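Local coordinates for galactose mutarotase related enzyme (Lactobacillus casei, PDB 3Q1N), which probably binds carbohydrate and may act as an isomerase of the aldose 1-epimerase (galactose mutarotase-like) family, at residues G18-Q22 with R44-I48; P47-P51 with Y109-Y115; G54-Q58 with V178-N182; L150-F156 with K248-I252; D201-G205 with I241-H246. One frame throughout, in Å; residues are numbered along the deposited sequence. Where two conformers were deposited one is given.

Contact 1. Residues G18-Q22 with R44-I48; sequences GAELQ and RHAPI
A single carboxylate can serve two consecutive backbone amides, as E20 does here. Residues 18-22 turn into a β-strand and pass the irregular run 44-48, kinked at H45 and A46 and strand only at I48, with end-to-end directions 130° apart; E20 lies nearest P47, L21 nearest A46 and Q22 nearest H45, CA atoms 5.3 to 5.6 Å apart. G18 (phi/psi 67/14) and A19 (43/46) are left-handed, and A19 with E20 forms a G1 β bulge opposite A15. From there E20 reaches across in an extended t,t rotamer, its OE2 accepting hydrogen bonds from H45 N and A46 N, each at 2.9 Å. The other oxygen, E20 OE1, accepts from Q22 NE2 at 3.1 Å. Q22 (m,t) lays CB over the H45 ring in a CH-pi contact, 4.0 Å from its centroid; H45 (chi1 m) hydrogen-bonds through ND1 to W35 O. I48 (m,t) extends CD1 to 3.8 Å from A19 CB, and L21 CB meets A46 CB at 4.1 Å. Two waters bridge the backbones: one joins G18 O (2.8 Å) to I48 N (2.9 Å), the other A19 O (3.1 Å), L21 N (2.9 Å) and A46 O (2.7 Å). This ties strand 20-26, between strands 10-15 and 31-32 in its sheet, to the run entering strand 48-49, where A46 and I48 pack on strand 136-147 and I48 also on strand 109-118.

Contact 2. Residues P47-P51 with Y109-Y115; sequences PILFP and YTLAVTY. With EDO (1,2-ethanediol), chain T.
No hydrogen bond crosses this contact: two β segments meet purely through side chains, as layers do in the β-supersandwich fold of the galactose mutarotase family. Segment 109-115 is regularly extended and belongs to the large antiparallel sheet; residues 48-49 form a short strand paired with strand 136-147 of another sheet, and a cis peptide bond precedes P51. The backbones stay well apart, I48 CA lying 9.8 Å from V113 CA and F50 CA 8.7 Å from L111 CA. Across this gap I48 and F50 point toward the odd-numbered residues Y109, L111, V113 and Y115. I48 (m,t) sets CD1 3.9 Å from V113 CG2 and 3.9 Å from Y115 OH (Y115 chi1 m), and CG2 4.2 Å from L111 CD2. L111 (t,p) also places CD2 3.9 Å from F50 CG. All six touching residues are buried; strand 121-130 and L140 are among their neighbours. Y115 OH hydrogen-bonds to A19 O, while Y109 OH hydrogen-bonds to Q95. An ethanediol lies beside T114. At the other end, F50 (chi1 t) turns its edge to the face of Y109 (chi1 p), a T-shaped pair with centroids 5.1 Å apart, planes at 59° and F50 CE2 3.8 Å from Y109 CE1.

Contact 3. Residues G54-Q58 with V178-N182; sequences GKSNQ and VPFRN. With NO3 (nitrate ion), chain C.
This is a partly buried loop-to-loop contact, in which the run after strand 48-49 packs on the turn leading into strand 181-182. It illustrates how two largely irregular segments join through an aromatic ring, a proline and a pair of waters, with no hydrogen bond between them. The closest backbone approach is K55 to F180, CA atoms 6.5 Å apart. G54 has a positive phi (73/-156), after which K55 and S56 are extended; a cis peptide bond precedes P179. F180 (chi1 m, chi2 90°) brings its ring to the opposing loop. K55 CB sits over one face, 4.0 Å from the ring centroid in a CH-pi contact, S56 C lies near the ring plane 3.6 Å from F180 CE2, and N57 OD1 approaches F180 CE2 to 3.4 Å. The K55 side chain (m,t,t,t) runs along P179, its CD 3.7 Å from P179 CD. One water links K55 N (3.0 Å) with P179 O (2.8 Å); another links K55 NZ (2.7 Å) with V178 O (2.9 Å). N57 is held by D262 and Q263, and G54 N donates to O1 of a nitrate (2.8 Å), probably from the crystallisation liquor, that H73 also holds. The chemistry is divided: direct touches are mostly carbon against the ring and P179, with N57 OD1 and the S56 backbone also meeting the ring, while K55 N and NZ reach carbonyls through water.

Contact 4. Residues L150-F156 with K248-I252; sequences LKADGSF and KAPFI
L150 opens the first segment in the m,t rotamer, its CD1 4.0 Å from P250 CB and 3.8 Å from K248 O; here its CA is 6.3 Å from that of P250. The chain then folds into a type I β turn from K151 to G154, closed by G154 N to K151 O at 2.9 Å and flanked by K151 N to S155 O at 2.8 Å. D153 (chi1 p) makes an Asx turn: its OD1 accepts from S155 N at 2.9 Å, and S155 OG adds a bond to the same atom at 2.7 Å. The carbonyl of D153, rather than its carboxylate, receives the second segment, with K248 NZ to D153 O at 2.7 Å. At G154 (phi/psi 86/-1) the CA lies 5.7 Å from K248 CA, and a CB there would collide with K248 CD. Water joins G154 O (2.8 Å) to A249 O (2.9 Å). F156 (m, chi2 -59°) finally reaches inward: F156 CE1 is 3.4 Å from A249 O, I252 CD1 stands over the ring face, 3.9 Å from the centroid in a CH-pi contact, and I252 CG1 is 3.7 Å from F156 CE1. I252, itself m,t, lies in strand 251-258, which pairs with strand 136-147, and H200 stacks on F156. The whole is a β turn reinforced by an Asx turn, laid against the entry to a strand of the family's antiparallel β-supersandwich.

Contact 5. Residues D201-G205 with I241-H246; sequences DLLDG and IWSPEH
I241, still in strand 238-242, starts the second segment by offering CG2 to L203 CD2 at 3.8 Å, its carbonyl O also 3.8 Å from that methyl. L203 (m,t), near the end of the short helix 200-203, points toward the strand and is the residue of 201-205 most covered by the other segment. W242 turns the other way, its CA 6.4 Å from L203 CA and its ring edge-to-face with W42. At S243 the backbone is extended (-146/143): its CB is 4.2 Å from L203 CD1, its OG bonds to F251 O, and a water lies 3.2 Å from S243 N and 2.8 Å from L203 O, joining them. After P244 comes the closest backbone approach, E245 CA to D204 CA at 4.4 Å, with D204 O 3.5 Å from E245 CB. Within the segment, E245 OE1 receives a weak hydrogen bond from W242 NE1 at 3.4 Å. H246 ends the segment in a left-handed conformation (59/22); its N donates to OD1 of D204 (chi1 m, -82°) at 3.1 Å, and its ring takes D204 CB over one face, 4.2 Å from the centroid, in a CH-pi contact. The chemistry thus shifts along the contact from leucine-isoleucine packing, through a water-mediated backbone link, to one aspartate that hydrogen-bonds to H246 N by its carboxylate and packs its CB on the H246 ring.

Contacts 1 and 2, centres 10 Å apart, share P47 and I48 and touch through the probable A19 O to Y115 OH hydrogen bond. Contacts 4 and 5, 11 Å apart, have their second segments on consecutive, neighbouring strands 251-258 and 238-242; along the chain, contact 5 falls between the two segments of contact 4. Both reach the sheet that also holds strand 48-49, yet contact 2 is on the opposite side of the chain's centre, 31 Å from contact 4. Contact 3, whose first segment follows contact 2's, touches contact 5 through V178 and E245. Contacts 1 and 2 thus join the run into strand 48-49 to two other sheets, while contacts 3, 4 and 5 pack loops and a short helix elsewhere.

Contact 1. Residues G18-Q22 with R44-I48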
# COMPACT_ATOMS: atom_id res chain seq x y z
N GLY A 18 8.31 11.50 -0.38
CA GLY A 18 7.18 10.57 -0.51
C GLY A 18 6.36 10.36 0.78
O GLY A 18 5.55 9.45 0.82
N ALA A 19 6.54 11.20 1.80
CA ALA A 19 5.88 10.99 3.11
C ALA A 19 5.97 9.51 3.50
O ALA A 19 5.00 8.88 3.96
CB ALA A 19 4.40 11.44 3.07
N GLU A 20 7.17 8.95 3.33
CA GLU A 20 7.35 7.50 3.39
C GLU A 20 7.65 7.06 4.81
O GLU A 20 8.68 7.45 5.38
CB GLU A 20 8.51 7.03 2.54
CG GLU A 20 8.52 5.47 2.53
CD GLU A 20 9.75 4.84 1.92
OE1 GLU A 20 10.73 5.54 1.62
OE2 GLU A 20 9.70 3.59 1.72
N LEU A 21 6.77 6.27 5.39
CA LEU A 21 7.10 5.64 6.68
C LEU A 21 8.32 4.75 6.49
O LEU A 21 8.34 3.89 5.61
CB LEU A 21 5.94 4.78 7.12
CG LEU A 21 6.07 4.01 8.42
CD1 LEU A 21 6.09 4.91 9.63
CD2 LEU A 21 4.89 2.99 8.54
N GLN A 22 9.34 4.94 7.32
CA GLN A 22 10.56 4.14 7.16
C GLN A 22 10.88 3.28 8.38
O GLN A 22 11.64 2.32 8.26
CB GLN A 22 11.74 5.05 6.82
CG GLN A 22 11.52 5.75 5.45
CD GLN A 22 12.73 6.46 4.95
OE1 GLN A 22 13.48 7.02 5.74
NE2 GLN A 22 12.89 6.52 3.64
N ARG A 44 13.31 -0.21 -0.41
CA ARG A 44 12.33 0.73 0.11
C ARG A 44 11.71 0.20 1.41
O ARG A 44 12.14 -0.86 1.90
CB ARG A 44 11.29 1.01 -0.94
CG ARG A 44 11.95 1.58 -2.19
CD ARG A 44 11.01 1.67 -3.31
NE ARG A 44 11.71 2.07 -4.54
CZ ARG A 44 11.93 3.33 -4.94
NH1 ARG A 44 11.51 4.39 -4.25
NH2 ARG A 44 12.56 3.54 -6.10
N HIS A 45 10.77 0.95 1.98
CA HIS A 45 10.21 0.57 3.29
C HIS A 45 8.67 0.46 3.22
O HIS A 45 8.09 -0.58 3.51
CB HIS A 45 10.61 1.59 4.39
CG HIS A 45 12.06 1.97 4.40
ND1 HIS A 45 12.96 1.42 5.29
CD2 HIS A 45 12.76 2.83 3.63
CE1 HIS A 45 14.16 1.94 5.08
NE2 HIS A 45 14.07 2.82 4.08
N ALA A 46 8.02 1.56 2.84
CA ALA A 46 6.55 1.63 2.83
C ALA A 46 6.03 2.78 1.95
O ALA A 46 5.41 3.75 2.46
CB ALA A 46 6.01 1.76 4.32
N PRO A 47 6.31 2.70 0.64
CA PRO A 47 5.89 3.81 -0.21
C PRO A 47 4.39 4.07 -0.33
O PRO A 47 3.54 3.14 -0.22
CB PRO A 47 6.42 3.46 -1.60
CG PRO A 47 7.33 2.29 -1.42
CD PRO A 47 7.04 1.65 -0.10
N ILE A 48 4.09 5.34 -0.61
CA ILE A 48 2.77 5.74 -1.04
C ILE A 48 2.68 5.60 -2.54
O ILE A 48 3.64 5.97 -3.27
CB ILE A 48 2.46 7.20 -0.60
CG1 ILE A 48 2.39 7.27 0.92
CG2 ILE A 48 1.10 7.67 -1.24
CD1 ILE A 48 2.27 8.72 1.51
O HOH W 1 6.35 7.12 -0.52
O HOH W 2 4.33 5.82 3.85

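Contact 2. Residues P47-P51 with Y109-Y115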
# COMPACT_ATOMS: atom_id res chain seq x y z
N PRO A 47 6.31 2.70 0.64
CA PRO A 47 5.89 3.81 -0.21
C PRO A 47 4.39 4.07 -0.33
O PRO A 47 3.54 3.14 -0.22
CB PRO A 47 6.42 3.46 -1.60
CG PRO A 47 7.33 2.29 -1.42
CD PRO A 47 7.04 1.65 -0.10
N ILE A 48 4.09 5.34 -0.61
CA ILE A 48 2.77 5.74 -1.04
C ILE A 48 2.68 5.60 -2.54
O ILE A 48 3.64 5.97 -3.27
CB ILE A 48 2.46 7.20 -0.60
CG1 ILE A 48 2.39 7.27 0.92
CG2 ILE A 48 1.10 7.67 -1.24
CD1 ILE A 48 2.27 8.72 1.51
N LEU A 49 1.55 5.08 -3.01
CA LEU A 49 1.29 4.78 -4.44
C LEU A 49 0.18 5.71 -4.91
O LEU A 49 -0.97 5.55 -4.54
CB LEU A 49 0.89 3.31 -4.61
CG LEU A 49 1.71 2.24 -3.90
CD1 LEU A 49 1.06 0.87 -4.14
CD2 LEU A 49 3.16 2.25 -4.35
N PHE A 50 0.54 6.72 -5.70
CA PHE A 50 -0.47 7.67 -6.23
C PHE A 50 0.14 8.34 -7.45
O PHE A 50 1.29 8.66 -7.43
CB PHE A 50 -0.79 8.76 -5.20
CG PHE A 50 -1.67 9.88 -5.72
CD1 PHE A 50 -3.06 9.78 -5.65
CD2 PHE A 50 -1.12 11.05 -6.27
CE1 PHE A 50 -3.90 10.78 -6.09
CE2 PHE A 50 -1.95 12.09 -6.71
CZ PHE A 50 -3.35 11.95 -6.63
N PRO A 51 -0.67 8.56 -8.50
CA PRO A 51 -2.08 8.26 -8.74
C PRO A 51 -2.33 6.90 -9.41
O PRO A 51 -3.43 6.65 -9.90
CB PRO A 51 -2.53 9.42 -9.62
CG PRO A 51 -1.35 9.71 -10.45
CD PRO A 51 -0.13 9.44 -9.56
N TYR A 109 -3.59 18.87 -7.92
CA TYR A 109 -4.07 18.03 -6.83
C TYR A 109 -3.45 18.39 -5.52
O TYR A 109 -2.36 19.01 -5.48
CB TYR A 109 -3.82 16.53 -7.14
CG TYR A 109 -2.34 16.10 -7.09
CD1 TYR A 109 -1.71 15.79 -5.87
CD2 TYR A 109 -1.56 16.06 -8.26
CE1 TYR A 109 -0.39 15.42 -5.84
CE2 TYR A 109 -0.23 15.71 -8.23
CZ TYR A 109 0.36 15.38 -7.03
OH TYR A 109 1.71 15.03 -6.98
N THR A 110 -4.10 17.93 -4.46
CA THR A 110 -3.48 17.91 -3.14
C THR A 110 -3.57 16.48 -2.62
O THR A 110 -4.61 15.85 -2.72
CB THR A 110 -4.13 18.85 -2.15
OG1 THR A 110 -4.11 20.19 -2.64
CG2 THR A 110 -3.38 18.82 -0.79
N LEU A 111 -2.44 15.97 -2.11
CA LEU A 111 -2.43 14.70 -1.43
C LEU A 111 -1.91 14.96 -0.04
O LEU A 111 -0.76 15.34 0.13
CB LEU A 111 -1.54 13.68 -2.18
CG LEU A 111 -1.30 12.35 -1.51
CD1 LEU A 111 -2.66 11.64 -1.23
CD2 LEU A 111 -0.35 11.48 -2.39
N ALA A 112 -2.77 14.75 0.95
CA ALA A 112 -2.42 15.04 2.33
C ALA A 112 -2.48 13.76 3.12
O ALA A 112 -3.39 12.95 2.94
CB ALA A 112 -3.29 16.14 2.95
N VAL A 113 -1.48 13.56 3.97
CA VAL A 113 -1.37 12.37 4.80
C VAL A 113 -1.05 12.78 6.24
O VAL A 113 -0.06 13.49 6.46
CB VAL A 113 -0.23 11.45 4.23
CG1 VAL A 113 -0.21 10.09 4.90
CG2 VAL A 113 -0.35 11.34 2.69
N THR A 114 -1.84 12.34 7.21
CA THR A 114 -1.61 12.64 8.61
C THR A 114 -1.31 11.34 9.33
O THR A 114 -2.07 10.37 9.17
CB THR A 114 -2.81 13.38 9.25
OG1 THR A 114 -2.92 14.67 8.63
CG2 THR A 114 -2.60 13.56 10.79
N TYR A 115 -0.17 11.32 10.04
CA TYR A 115 0.24 10.15 10.82
C TYR A 115 0.04 10.48 12.28
O TYR A 115 0.41 11.56 12.71
CB TYR A 115 1.70 9.83 10.59
CG TYR A 115 2.05 9.40 9.19
CD1 TYR A 115 1.91 8.08 8.80
CD2 TYR A 115 2.52 10.33 8.26
CE1 TYR A 115 2.26 7.67 7.53
CE2 TYR A 115 2.84 9.92 6.96
CZ TYR A 115 2.69 8.59 6.62
OH TYR A 115 2.98 8.14 5.34
C1 EDO T . -4.03 14.68 6.04
O1 EDO T . -4.59 15.71 6.79
C2 EDO T . -5.13 13.93 5.29
O2 EDO T . -6.19 13.45 6.07

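Contact 3. Residues G54-Q58 with V178-N182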
# COMPACT_ATOMS: atom_id res chain seq x y z
N GLY A 54 1.00 -0.04 -9.02
CA GLY A 54 1.57 -1.02 -9.93
C GLY A 54 1.97 -0.46 -11.27
O GLY A 54 2.23 0.74 -11.40
N LYS A 55 2.01 -1.33 -12.26
CA LYS A 55 2.49 -0.96 -13.59
C LYS A 55 1.32 -0.53 -14.48
O LYS A 55 0.21 -0.96 -14.29
CB LYS A 55 3.24 -2.13 -14.27
CG LYS A 55 4.71 -2.32 -13.85
CD LYS A 55 5.36 -3.41 -14.72
CE LYS A 55 6.81 -3.66 -14.41
NZ LYS A 55 7.35 -4.90 -15.12
N SER A 56 1.63 0.33 -15.44
CA SER A 56 0.75 0.80 -16.48
C SER A 56 1.11 0.13 -17.81
O SER A 56 2.30 -0.06 -18.11
CB SER A 56 0.84 2.34 -16.64
OG SER A 56 0.25 3.00 -15.56
N ASN A 57 0.09 -0.20 -18.61
CA ASN A 57 0.30 -0.90 -19.89
C ASN A 57 1.21 -0.03 -20.77
O ASN A 57 0.89 1.13 -21.05
CB ASN A 57 -1.03 -1.14 -20.59
CG ASN A 57 -1.87 -2.22 -19.93
OD1 ASN A 57 -1.34 -3.19 -19.40
ND2 ASN A 57 -3.20 -2.06 -19.98
N GLN A 58 2.36 -0.60 -21.16
CA GLN A 58 3.35 0.11 -22.00
C GLN A 58 3.72 1.47 -21.41
O GLN A 58 3.95 2.42 -22.17
CB GLN A 58 2.84 0.27 -23.43
CG GLN A 58 2.56 -1.11 -24.09
CD GLN A 58 1.12 -1.54 -23.92
OE1 GLN A 58 0.23 -0.80 -24.33
NE2 GLN A 58 0.87 -2.74 -23.31
N VAL A 178 3.04 -11.01 -14.71
CA VAL A 178 3.34 -10.36 -13.45
C VAL A 178 4.12 -9.06 -13.73
O VAL A 178 5.01 -9.03 -14.60
CB VAL A 178 4.10 -11.33 -12.48
CG1 VAL A 178 5.45 -11.79 -13.07
CG2 VAL A 178 4.27 -10.70 -11.12
N PRO A 179 3.75 -7.95 -13.03
CA PRO A 179 2.73 -7.74 -11.99
C PRO A 179 1.39 -7.14 -12.48
O PRO A 179 0.67 -6.53 -11.72
CB PRO A 179 3.44 -6.74 -11.05
CG PRO A 179 4.21 -5.84 -12.06
CD PRO A 179 4.50 -6.71 -13.28
N PHE A 180 1.07 -7.31 -13.75
CA PHE A 180 -0.22 -6.88 -14.29
C PHE A 180 -1.30 -7.91 -13.95
O PHE A 180 -1.02 -9.07 -13.77
CB PHE A 180 -0.20 -6.74 -15.82
CG PHE A 180 0.73 -5.66 -16.34
CD1 PHE A 180 2.04 -5.93 -16.66
CD2 PHE A 180 0.26 -4.38 -16.53
CE1 PHE A 180 2.86 -4.92 -17.16
CE2 PHE A 180 1.05 -3.38 -17.05
CZ PHE A 180 2.37 -3.64 -17.36
N ARG A 181 -2.54 -7.46 -13.96
CA ARG A 181 -3.71 -8.35 -13.87
C ARG A 181 -4.10 -8.98 -15.21
O ARG A 181 -3.94 -8.35 -16.27
CB ARG A 181 -4.90 -7.58 -13.30
CG ARG A 181 -4.66 -7.02 -11.89
CD ARG A 181 -5.91 -6.45 -11.25
NE ARG A 181 -6.51 -5.42 -12.09
CZ ARG A 181 -7.59 -5.54 -12.83
NH1 ARG A 181 -8.21 -6.71 -12.99
NH2 ARG A 181 -8.00 -4.48 -13.51
N ASN A 182 -4.67 -10.18 -15.14
CA ASN A 182 -5.20 -10.85 -16.31
C ASN A 182 -6.70 -10.63 -16.53
O ASN A 182 -7.19 -11.07 -17.55
CB ASN A 182 -4.89 -12.37 -16.26
CG ASN A 182 -5.67 -13.12 -15.19
OD1 ASN A 182 -6.52 -12.59 -14.52
ND2 ASN A 182 -5.39 -14.43 -15.07
N NO3 C . 2.90 -1.25 -6.47
O1 NO3 C . 2.95 0.00 -7.05
O2 NO3 C . 1.74 -1.97 -6.32
O3 NO3 C . 4.06 -1.85 -6.07
O HOH W 3 1.50 -3.94 -10.96
O HOH W 4 6.00 -6.86 -16.33

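Contact 4. Residues L150-F156 with K248-I252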
# COMPACT_ATOMS: atom_id res chain seq x y z
N LEU A 150 11.99 -16.14 9.87
CA LEU A 150 12.21 -17.22 8.95
C LEU A 150 12.68 -18.52 9.64
O LEU A 150 13.33 -18.51 10.70
CB LEU A 150 13.25 -16.79 7.94
CG LEU A 150 13.00 -15.56 7.08
CD1 LEU A 150 14.15 -15.47 6.07
CD2 LEU A 150 11.63 -15.62 6.42
N LYS A 151 12.34 -19.64 9.01
CA LYS A 151 12.80 -20.95 9.45
C LYS A 151 14.26 -21.16 9.11
O LYS A 151 14.85 -20.33 8.38
CB LYS A 151 11.97 -22.08 8.81
CG LYS A 151 10.50 -22.00 9.10
CD LYS A 151 9.75 -23.27 8.74
CE LYS A 151 8.26 -23.10 8.96
NZ LYS A 151 7.53 -24.36 8.65
N ALA A 152 14.83 -22.26 9.63
CA ALA A 152 16.25 -22.62 9.38
C ALA A 152 16.60 -22.57 7.89
O ALA A 152 17.70 -22.14 7.54
CB ALA A 152 16.60 -24.00 9.96
N ASP A 153 15.67 -22.98 7.04
CA ASP A 153 15.86 -23.00 5.57
C ASP A 153 15.44 -21.75 4.82
O ASP A 153 15.45 -21.74 3.56
CB ASP A 153 15.17 -24.24 4.96
CG ASP A 153 13.63 -24.11 4.91
OD1 ASP A 153 13.08 -23.11 5.41
OD2 ASP A 153 12.97 -25.05 4.39
N GLY A 154 15.08 -20.69 5.56
CA GLY A 154 14.69 -19.41 4.98
C GLY A 154 13.22 -19.28 4.58
O GLY A 154 12.79 -18.22 4.12
N SER A 155 12.43 -20.34 4.78
CA SER A 155 11.00 -20.23 4.53
C SER A 155 10.35 -19.35 5.59
O SER A 155 10.88 -19.19 6.70
CB SER A 155 10.34 -21.61 4.51
OG SER A 155 10.52 -22.26 5.75
N PHE A 156 9.19 -18.77 5.25
CA PHE A 156 8.48 -17.96 6.23
C PHE A 156 8.09 -18.86 7.42
O PHE A 156 7.67 -20.01 7.23
CB PHE A 156 7.25 -17.28 5.65
CG PHE A 156 7.53 -16.36 4.51
CD1 PHE A 156 8.40 -15.28 4.67
CD2 PHE A 156 6.94 -16.58 3.28
CE1 PHE A 156 8.66 -14.41 3.61
CE2 PHE A 156 7.22 -15.72 2.19
CZ PHE A 156 8.07 -14.64 2.37
N LYS A 248 14.52 -15.23 -0.63
CA LYS A 248 14.18 -15.56 0.75
C LYS A 248 14.22 -14.28 1.62
O LYS A 248 14.98 -14.20 2.59
CB LYS A 248 15.16 -16.63 1.28
CG LYS A 248 15.38 -17.85 0.34
CD LYS A 248 14.96 -19.19 0.96
CE LYS A 248 15.79 -20.38 0.39
NZ LYS A 248 16.84 -21.00 1.31
N ALA A 249 13.38 -13.29 1.28
CA ALA A 249 13.37 -12.05 2.03
C ALA A 249 12.73 -12.28 3.39
O ALA A 249 11.73 -12.99 3.47
CB ALA A 249 12.61 -10.97 1.27
N PRO A 250 13.29 -11.69 4.45
CA PRO A 250 12.74 -11.79 5.81
C PRO A 250 11.67 -10.72 6.04
O PRO A 250 11.65 -10.06 7.09
CB PRO A 250 13.98 -11.55 6.68
CG PRO A 250 14.77 -10.57 5.86
CD PRO A 250 14.60 -10.97 4.44
N PHE A 251 10.83 -10.52 5.04
CA PHE A 251 9.66 -9.59 5.16
C PHE A 251 8.50 -10.02 4.28
O PHE A 251 8.68 -10.73 3.31
CB PHE A 251 10.07 -8.13 4.89
CG PHE A 251 10.29 -7.76 3.43
CD1 PHE A 251 9.22 -7.52 2.55
CD2 PHE A 251 11.58 -7.62 2.93
CE1 PHE A 251 9.45 -7.14 1.21
CE2 PHE A 251 11.80 -7.23 1.60
CZ PHE A 251 10.76 -7.02 0.75
N ILE A 252 7.31 -9.56 4.65
CA ILE A 252 6.10 -9.70 3.86
C ILE A 252 5.42 -8.36 3.89
O ILE A 252 5.30 -7.75 4.97
CB ILE A 252 5.17 -10.80 4.43
CG1 ILE A 252 5.86 -12.17 4.38
CG2 ILE A 252 3.83 -10.84 3.58
CD1 ILE A 252 5.10 -13.25 5.16
O HOH W 5 11.99 -15.80 3.03

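Contact 5. Residues D201-G205 with I241-H246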
# COMPACT_ATOMS: atom_id res chain seq x y z
N ASP A 201 5.62 -20.74 -1.82
CA ASP A 201 4.76 -21.42 -2.79
C ASP A 201 3.61 -20.52 -3.27
O ASP A 201 3.33 -20.47 -4.46
CB ASP A 201 4.21 -22.73 -2.23
CG ASP A 201 5.21 -23.90 -2.35
OD1 ASP A 201 6.31 -23.74 -2.91
OD2 ASP A 201 4.87 -24.99 -1.86
N LEU A 202 2.95 -19.82 -2.35
CA LEU A 202 1.91 -18.86 -2.70
C LEU A 202 2.53 -17.63 -3.40
O LEU A 202 2.06 -17.19 -4.47
CB LEU A 202 1.16 -18.39 -1.45
CG LEU A 202 0.09 -17.28 -1.64
CD1 LEU A 202 -1.09 -17.77 -2.50
CD2 LEU A 202 -0.37 -16.69 -0.29
N LEU A 203 3.55 -17.04 -2.79
CA LEU A 203 3.95 -15.67 -3.20
C LEU A 203 4.93 -15.60 -4.38
O LEU A 203 5.09 -14.54 -4.98
CB LEU A 203 4.50 -14.88 -1.99
CG LEU A 203 3.44 -14.65 -0.90
CD1 LEU A 203 4.11 -14.17 0.37
CD2 LEU A 203 2.33 -13.67 -1.38
N ASP A 204 5.57 -16.71 -4.72
CA ASP A 204 6.58 -16.71 -5.77
C ASP A 204 6.01 -16.40 -7.13
O ASP A 204 6.75 -15.97 -8.02
CB ASP A 204 7.36 -18.04 -5.79
CG ASP A 204 8.49 -18.08 -4.75
OD1 ASP A 204 8.77 -17.04 -4.14
OD2 ASP A 204 9.09 -19.14 -4.51
N GLY A 205 4.70 -16.58 -7.30
CA GLY A 205 4.00 -16.25 -8.54
C GLY A 205 3.57 -14.80 -8.66
O GLY A 205 2.83 -14.43 -9.60
N ILE A 241 -0.76 -8.87 -0.79
CA ILE A 241 0.37 -9.50 -0.11
C ILE A 241 1.48 -9.72 -1.13
O ILE A 241 1.21 -10.18 -2.26
CB ILE A 241 -0.04 -10.84 0.53
CG1 ILE A 241 -1.30 -10.68 1.39
CG2 ILE A 241 1.12 -11.41 1.38
CD1 ILE A 241 -2.63 -10.95 0.64
N TRP A 242 2.70 -9.38 -0.76
CA TRP A 242 3.88 -9.45 -1.66
C TRP A 242 5.17 -9.70 -0.89
O TRP A 242 5.35 -9.18 0.20
CB TRP A 242 4.03 -8.15 -2.48
CG TRP A 242 5.28 -8.11 -3.27
CD1 TRP A 242 5.58 -8.82 -4.41
CD2 TRP A 242 6.46 -7.38 -2.94
NE1 TRP A 242 6.86 -8.55 -4.81
CE2 TRP A 242 7.42 -7.66 -3.94
CE3 TRP A 242 6.78 -6.48 -1.91
CZ2 TRP A 242 8.69 -7.08 -3.92
CZ3 TRP A 242 8.02 -5.90 -1.91
CH2 TRP A 242 8.97 -6.21 -2.92
N SER A 243 6.02 -10.56 -1.43
CA SER A 243 7.41 -10.68 -0.99
C SER A 243 8.24 -11.02 -2.21
O SER A 243 7.77 -11.73 -3.09
CB SER A 243 7.56 -11.78 0.04
OG SER A 243 8.81 -11.67 0.66
N PRO A 244 9.45 -10.47 -2.30
CA PRO A 244 10.27 -10.68 -3.50
C PRO A 244 10.28 -12.14 -3.97
O PRO A 244 10.61 -13.08 -3.21
CB PRO A 244 11.66 -10.26 -3.04
CG PRO A 244 11.39 -9.14 -2.05
CD PRO A 244 10.11 -9.56 -1.33
N GLU A 245 9.94 -12.29 -5.26
CA GLU A 245 9.70 -13.58 -5.86
C GLU A 245 11.02 -14.34 -6.04
O GLU A 245 12.04 -13.77 -6.44
CB GLU A 245 8.99 -13.42 -7.20
CG GLU A 245 7.67 -12.64 -7.14
CD GLU A 245 7.77 -11.22 -7.69
OE1 GLU A 245 8.50 -10.37 -7.12
OE2 GLU A 245 7.11 -10.95 -8.72
N HIS A 246 11.00 -15.63 -5.71
CA HIS A 246 12.16 -16.52 -5.81
C HIS A 246 13.36 -16.08 -4.98
O HIS A 246 14.48 -16.46 -5.26
CB HIS A 246 12.52 -16.76 -7.30
CG HIS A 246 11.37 -17.31 -8.08
ND1 HIS A 246 10.92 -18.61 -7.93
CD2 HIS A 246 10.52 -16.72 -8.96
CE1 HIS A 246 9.86 -18.80 -8.70
NE2 HIS A 246 9.60 -17.66 -9.33
O HOH W 6 4.87 -11.88 -4.07
O HOH W 7 7.79 -14.92 -2.55